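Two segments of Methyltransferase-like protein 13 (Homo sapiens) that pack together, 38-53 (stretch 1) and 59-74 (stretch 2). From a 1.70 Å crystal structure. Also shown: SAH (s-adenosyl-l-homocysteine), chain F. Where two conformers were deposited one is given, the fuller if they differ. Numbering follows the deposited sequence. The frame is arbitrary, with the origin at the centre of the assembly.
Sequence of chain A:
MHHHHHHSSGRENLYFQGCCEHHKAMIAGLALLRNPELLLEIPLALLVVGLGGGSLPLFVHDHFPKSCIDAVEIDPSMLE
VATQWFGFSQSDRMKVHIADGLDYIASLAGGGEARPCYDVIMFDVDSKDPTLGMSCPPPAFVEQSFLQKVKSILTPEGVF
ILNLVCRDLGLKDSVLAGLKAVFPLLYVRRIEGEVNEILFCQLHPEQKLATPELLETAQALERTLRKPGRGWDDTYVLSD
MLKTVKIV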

# COMPACT_ATOMS: atom_id res chain seq x y z
N LEU A 38 -16.04 1.37 10.53
CA LEU A 38 -15.07 0.72 11.41
C LEU A 38 -13.62 1.02 11.05
O LEU A 38 -12.80 1.15 11.94
CB LEU A 38 -15.27 -0.80 11.48
CG LEU A 38 -16.36 -1.37 12.39
CD1 LEU A 38 -16.03 -2.83 12.68
CD2 LEU A 38 -16.52 -0.60 13.70
N LEU A 39 -13.34 1.17 9.75
CA LEU A 39 -11.97 1.35 9.23
C LEU A 39 -11.17 2.48 9.88
O LEU A 39 -9.99 2.32 10.16
CB LEU A 39 -12.05 1.56 7.72
CG LEU A 39 -10.82 1.50 6.84
CD1 LEU A 39 -10.20 0.12 6.87
CD2 LEU A 39 -11.23 1.88 5.42
N LEU A 40 -11.81 3.62 10.12
CA LEU A 40 -11.18 4.71 10.86
C LEU A 40 -11.01 4.42 12.36
O LEU A 40 -10.12 4.95 13.01
CB LEU A 40 -12.02 5.98 10.74
CG LEU A 40 -12.04 6.76 9.44
CD1 LEU A 40 -12.91 7.99 9.63
CD2 LEU A 40 -10.64 7.16 9.01
N GLU A 41 -11.91 3.60 12.90
CA GLU A 41 -12.03 3.40 14.35
C GLU A 41 -11.24 2.23 14.90
O GLU A 41 -11.25 2.01 16.12
CB GLU A 41 -13.49 3.17 14.70
CG GLU A 41 -14.40 4.31 14.29
CD GLU A 41 -15.87 4.02 14.55
OE1 GLU A 41 -16.20 2.92 15.04
OE2 GLU A 41 -16.70 4.93 14.26
N ILE A 42 -10.55 1.47 14.03
CA ILE A 42 -9.80 0.28 14.44
C ILE A 42 -8.37 0.32 13.87
O ILE A 42 -8.15 0.89 12.80
CB ILE A 42 -10.52 -1.02 14.04
CG1 ILE A 42 -10.71 -1.14 12.52
CG2 ILE A 42 -11.89 -1.09 14.73
CD1 ILE A 42 -9.64 -1.92 11.79
N PRO A 43 -7.39 -0.26 14.60
CA PRO A 43 -6.02 -0.25 14.10
C PRO A 43 -5.88 -0.94 12.74
O PRO A 43 -6.56 -1.91 12.44
CB PRO A 43 -5.24 -1.03 15.16
CG PRO A 43 -6.05 -0.87 16.40
CD PRO A 43 -7.47 -0.95 15.90
N LEU A 44 -4.96 -0.41 11.94
CA LEU A 44 -4.72 -0.90 10.59
C LEU A 44 -3.22 -0.92 10.45
O LEU A 44 -2.59 0.09 10.68
CB LEU A 44 -5.35 0.11 9.63
CG LEU A 44 -5.33 -0.13 8.13
CD1 LEU A 44 -6.17 -1.35 7.81
CD2 LEU A 44 -5.87 1.10 7.41
N ALA A 45 -2.65 -2.08 10.11
CA ALA A 45 -1.23 -2.22 9.86
C ALA A 45 -0.97 -2.19 8.34
O ALA A 45 -1.51 -3.03 7.60
CB ALA A 45 -0.73 -3.51 10.47
N LEU A 46 -0.13 -1.26 7.89
CA LEU A 46 0.13 -1.07 6.47
C LEU A 46 1.62 -1.01 6.18
O LEU A 46 2.37 -0.26 6.82
CB LEU A 46 -0.55 0.22 5.98
CG LEU A 46 0.02 0.86 4.71
CD1 LEU A 46 -0.51 0.15 3.49
CD2 LEU A 46 -0.30 2.34 4.62
N LEU A 47 2.04 -1.79 5.17
CA LEU A 47 3.41 -1.77 4.68
C LEU A 47 3.35 -1.07 3.33
O LEU A 47 2.54 -1.43 2.47
CB LEU A 47 3.91 -3.21 4.48
CG LEU A 47 5.28 -3.37 3.81
CD1 LEU A 47 6.39 -2.76 4.65
CD2 LEU A 47 5.54 -4.84 3.60
N VAL A 48 4.19 -0.07 3.14
CA VAL A 48 4.25 0.65 1.87
C VAL A 48 5.67 0.59 1.34
O VAL A 48 6.59 0.98 2.03
CB VAL A 48 3.81 2.13 1.99
CG1 VAL A 48 3.82 2.79 0.61
CG2 VAL A 48 2.47 2.24 2.65
N VAL A 49 5.84 0.09 0.11
CA VAL A 49 7.15 0.05 -0.52
C VAL A 49 7.19 1.11 -1.57
O VAL A 49 6.35 1.09 -2.50
CB VAL A 49 7.44 -1.32 -1.16
CG1 VAL A 49 8.85 -1.34 -1.70
CG2 VAL A 49 7.18 -2.42 -0.14
N GLY A 50 8.15 2.02 -1.42
CA GLY A 50 8.34 3.14 -2.31
C GLY A 50 7.78 4.39 -1.65
O GLY A 50 6.58 4.49 -1.47
N LEU A 51 8.66 5.32 -1.27
CA LEU A 51 8.22 6.57 -0.56
C LEU A 51 7.76 7.67 -1.49
O LEU A 51 6.80 8.40 -1.17
CB LEU A 51 9.34 7.11 0.33
CG LEU A 51 9.01 8.28 1.26
CD1 LEU A 51 8.04 7.83 2.33
CD2 LEU A 51 10.31 8.81 1.87
N GLY A 52 8.46 7.84 -2.62
CA GLY A 52 8.34 9.03 -3.46
C GLY A 52 8.53 10.28 -2.61
O GLY A 52 9.40 10.31 -1.74
N GLY A 53 7.67 11.26 -2.83
CA GLY A 53 7.63 12.46 -1.99
C GLY A 53 7.01 12.29 -0.61
O GLY A 53 7.00 13.24 0.16
N PHE A 59 -0.69 10.75 3.77
CA PHE A 59 -2.15 10.84 3.70
C PHE A 59 -2.80 9.83 4.63
O PHE A 59 -3.72 10.17 5.38
CB PHE A 59 -2.67 10.63 2.28
CG PHE A 59 -4.17 10.78 2.17
CD1 PHE A 59 -5.02 9.70 2.45
CD2 PHE A 59 -4.72 11.99 1.77
CE1 PHE A 59 -6.41 9.84 2.33
CE2 PHE A 59 -6.10 12.13 1.65
CZ PHE A 59 -6.95 11.06 1.93
N VAL A 60 -2.32 8.59 4.61
CA VAL A 60 -2.92 7.53 5.43
C VAL A 60 -2.68 7.87 6.91
O VAL A 60 -3.59 7.77 7.72
CB VAL A 60 -2.36 6.14 5.05
CG1 VAL A 60 -2.82 5.06 6.01
CG2 VAL A 60 -2.76 5.80 3.61
N HIS A 61 -1.46 8.25 7.25
CA HIS A 61 -1.11 8.62 8.63
C HIS A 61 -2.03 9.71 9.14
O HIS A 61 -2.56 9.62 10.23
CB HIS A 61 0.33 9.11 8.69
CG HIS A 61 0.74 9.65 10.02
ND1 HIS A 61 1.16 8.85 11.06
CD2 HIS A 61 0.80 10.93 10.48
CE1 HIS A 61 1.46 9.60 12.10
NE2 HIS A 61 1.26 10.87 11.78
N ASP A 62 -2.23 10.74 8.32
CA ASP A 62 -3.05 11.92 8.71
C ASP A 62 -4.55 11.67 8.75
O ASP A 62 -5.25 12.28 9.56
CB ASP A 62 -2.78 13.10 7.76
CG ASP A 62 -1.41 13.75 7.97
OD1 ASP A 62 -0.73 13.49 8.98
OD2 ASP A 62 -1.02 14.56 7.10
N HIS A 63 -5.06 10.80 7.88
CA HIS A 63 -6.50 10.56 7.80
C HIS A 63 -6.98 9.34 8.60
O HIS A 63 -8.16 9.24 8.90
CB HIS A 63 -6.95 10.46 6.34
CG HIS A 63 -7.02 11.79 5.67
ND1 HIS A 63 -5.90 12.43 5.17
CD2 HIS A 63 -8.06 12.63 5.47
CE1 HIS A 63 -6.26 13.60 4.66
NE2 HIS A 63 -7.57 13.74 4.83
N PHE A 64 -6.07 8.42 8.89
CA PHE A 64 -6.39 7.23 9.67
C PHE A 64 -5.58 7.27 10.98
O PHE A 64 -4.48 6.72 11.06
CB PHE A 64 -6.09 5.96 8.86
CG PHE A 64 -6.92 5.81 7.61
CD1 PHE A 64 -6.63 6.54 6.47
CD2 PHE A 64 -7.99 4.92 7.57
CE1 PHE A 64 -7.39 6.41 5.32
CE2 PHE A 64 -8.75 4.78 6.42
CZ PHE A 64 -8.47 5.53 5.29
N PRO A 65 -6.13 7.91 12.03
CA PRO A 65 -5.34 8.11 13.26
C PRO A 65 -4.87 6.84 13.99
O PRO A 65 -3.94 6.89 14.78
CB PRO A 65 -6.27 8.98 14.14
CG PRO A 65 -7.63 8.75 13.61
CD PRO A 65 -7.47 8.53 12.13
N LYS A 66 -5.48 5.70 13.71
CA LYS A 66 -5.02 4.43 14.27
C LYS A 66 -4.21 3.56 13.28
O LYS A 66 -3.96 2.40 13.57
CB LYS A 66 -6.22 3.63 14.78
CG LYS A 66 -6.94 4.34 15.91
CD LYS A 66 -8.08 3.46 16.40
CE LYS A 66 -8.91 4.16 17.46
NZ LYS A 66 -9.78 3.19 18.15
N SER A 67 -3.80 4.12 12.14
CA SER A 67 -2.93 3.38 11.23
C SER A 67 -1.51 3.32 11.79
O SER A 67 -1.04 4.25 12.46
CB SER A 67 -2.93 4.00 9.82
OG SER A 67 -2.42 5.33 9.83
N CYS A 68 -0.84 2.21 11.50
CA CYS A 68 0.55 1.99 11.84
C CYS A 68 1.24 1.60 10.55
O CYS A 68 0.92 0.59 9.99
CB CYS A 68 0.70 0.86 12.85
SG CYS A 68 2.40 0.70 13.43
N ILE A 69 2.13 2.45 10.08
CA ILE A 69 2.74 2.30 8.76
C ILE A 69 4.22 1.98 8.88
O ILE A 69 4.96 2.68 9.56
CB ILE A 69 2.56 3.58 7.95
CG1 ILE A 69 1.06 3.87 7.76
CG2 ILE A 69 3.33 3.51 6.63
CD1 ILE A 69 0.76 5.25 7.18
N ASP A 70 4.66 0.95 8.15
CA ASP A 70 6.07 0.70 7.86
C ASP A 70 6.28 1.04 6.38
O ASP A 70 5.60 0.48 5.53
CB ASP A 70 6.40 -0.75 8.11
CG ASP A 70 6.50 -1.08 9.60
OD1 ASP A 70 7.31 -0.44 10.29
OD2 ASP A 70 5.82 -2.03 10.06
N ALA A 71 7.16 1.99 6.11
CA ALA A 71 7.47 2.41 4.75
C ALA A 71 8.90 1.97 4.44
O ALA A 71 9.80 2.15 5.26
CB ALA A 71 7.34 3.91 4.61
N VAL A 72 9.08 1.34 3.29
CA VAL A 72 10.40 0.88 2.87
C VAL A 72 10.83 1.66 1.63
O VAL A 72 10.09 1.76 0.67
CB VAL A 72 10.39 -0.63 2.62
CG1 VAL A 72 11.78 -1.12 2.25
CG2 VAL A 72 9.85 -1.35 3.84
N GLU A 73 12.02 2.25 1.66
CA GLU A 73 12.48 3.11 0.60
C GLU A 73 13.96 2.81 0.33
O GLU A 73 14.75 2.79 1.27
CB GLU A 73 12.31 4.59 1.01
CG GLU A 73 12.98 5.62 0.12
CD GLU A 73 12.62 5.48 -1.35
OE1 GLU A 73 11.40 5.34 -1.67
OE2 GLU A 73 13.55 5.52 -2.21
N ILE A 74 14.31 2.59 -0.92
CA ILE A 74 15.69 2.17 -1.26
C ILE A 74 16.71 3.32 -1.22
O ILE A 74 17.88 3.08 -0.92
CB ILE A 74 15.74 1.46 -2.63
CG1 ILE A 74 17.00 0.61 -2.77
CG2 ILE A 74 15.60 2.42 -3.79
CD1 ILE A 74 16.98 -0.22 -4.05
CG SAH F . 6.55 6.73 -6.13
SD SAH F . 8.28 7.03 -6.58
C5' SAH F . 9.00 5.36 -6.59
C4' SAH F . 9.75 5.15 -5.29
O4' SAH F . 10.21 3.78 -5.24
C3' SAH F . 11.01 6.04 -5.16
O3' SAH F . 11.04 6.64 -3.87
C2' SAH F . 12.15 5.04 -5.33
O2' SAH F . 13.36 5.34 -4.65
C1' SAH F . 11.51 3.81 -4.69
N9 SAH F . 12.15 2.54 -5.01
C8 SAH F . 12.67 2.14 -6.22
N7 SAH F . 13.11 0.91 -6.24
C5 SAH F . 12.87 0.46 -4.95
C6 SAH F . 13.08 -0.78 -4.32
N6 SAH F . 13.62 -1.86 -4.95
N1 SAH F . 12.73 -0.90 -3.03
C2 SAH F . 12.21 0.17 -2.40
N3 SAH F . 11.93 1.38 -2.89
C4 SAH F . 12.28 1.46 -4.18
O HOH W 1 -7.64 5.13 11.92

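Two parallel strands, 44-49 and 67-73, form the spine of this contact, their axes 4.7 Å apart at closest approach. The ladder alternates direction: Cys68 N donates to Leu44 O (2.9 Å), Leu46 N to Cys68 O (3.0 Å), Asp70 N to Leu46 O (2.9 Å), Val48 N to Asp70 O (2.8 Å), Val72 N to Val48 O (2.8 Å) and Gly50 N to Val72 O (2.9 Å). Only the opening rung, Leu44 N to Lys66 O at 3.4 Å, is weak.

The backbone sets the register, and the side chains give each face its character; together the stretches bury 1024 Å². Leu44, Leu46 and Val48 share a face with Ser67, Ile69 and Ala71, and the helix that opens stretch 2 packs over it. All six are buried, which suits the five apolar side chains. Leu46 is t at chi1 and p at chi2, which brings CD2 to 3.7 Å from Ile69 CG1 and 4.0 Å from Val60 CG1, so one methyl serves both strand and helix. Ser67, with chi1 p, turns its OG back to Phe64 O (2.8 Å) and so satisfies its hydroxyl within the beta turn from Phe64 to Ser67. On the other face, the t, p rotamer of Leu47 places CD1 3.8 Å from Val72 CG2 and 4.0 Å from Asp70 CB; Asp70 OD2 finds its partner elsewhere in the structure.

Just before the second strand, Phe64 presents a buried aromatic ring. Its CA-to-CB bond points sideways, but with chi1 m the ring comes up against stretch 1, where Leu40 CD2 lies over one face, 4.2 Å from the centroid, and Leu39 CG meets the edge, 3.9 Å from Phe64 CE2. Lys66 answers a different need: with chi1 m and the remaining chi angles t, its extended chain runs along stretch 1, CB 3.9 Å from Ile42 O and CD 4.2 Å from Leu40 O, until NZ donates to Glu41 O at 2.8 Å. A water joins the same region, donating to Leu40 O (2.7 Å) and accepting from Lys66 N (2.9 Å).

At the other end, Glu73 bends, chi1 t and chi2 p, bringing OE1 to accept from Leu51 N at 2.8 Å. The same carboxylate grips the ligand ribose: SAH O3' donates to Glu73 OE1 (2.6 Å) and SAH O2' to Glu73 OE2 (2.5 Å, very short). Glycines fit the adjoining loop. At Gly50 a CB would jam against the preceding carbonyl and be crowded by SAH O4'; Gly52 has positive phi, a CB there would be crowded by SAH CG, and Gly52 N donates to SAH O3' (3.1 Å).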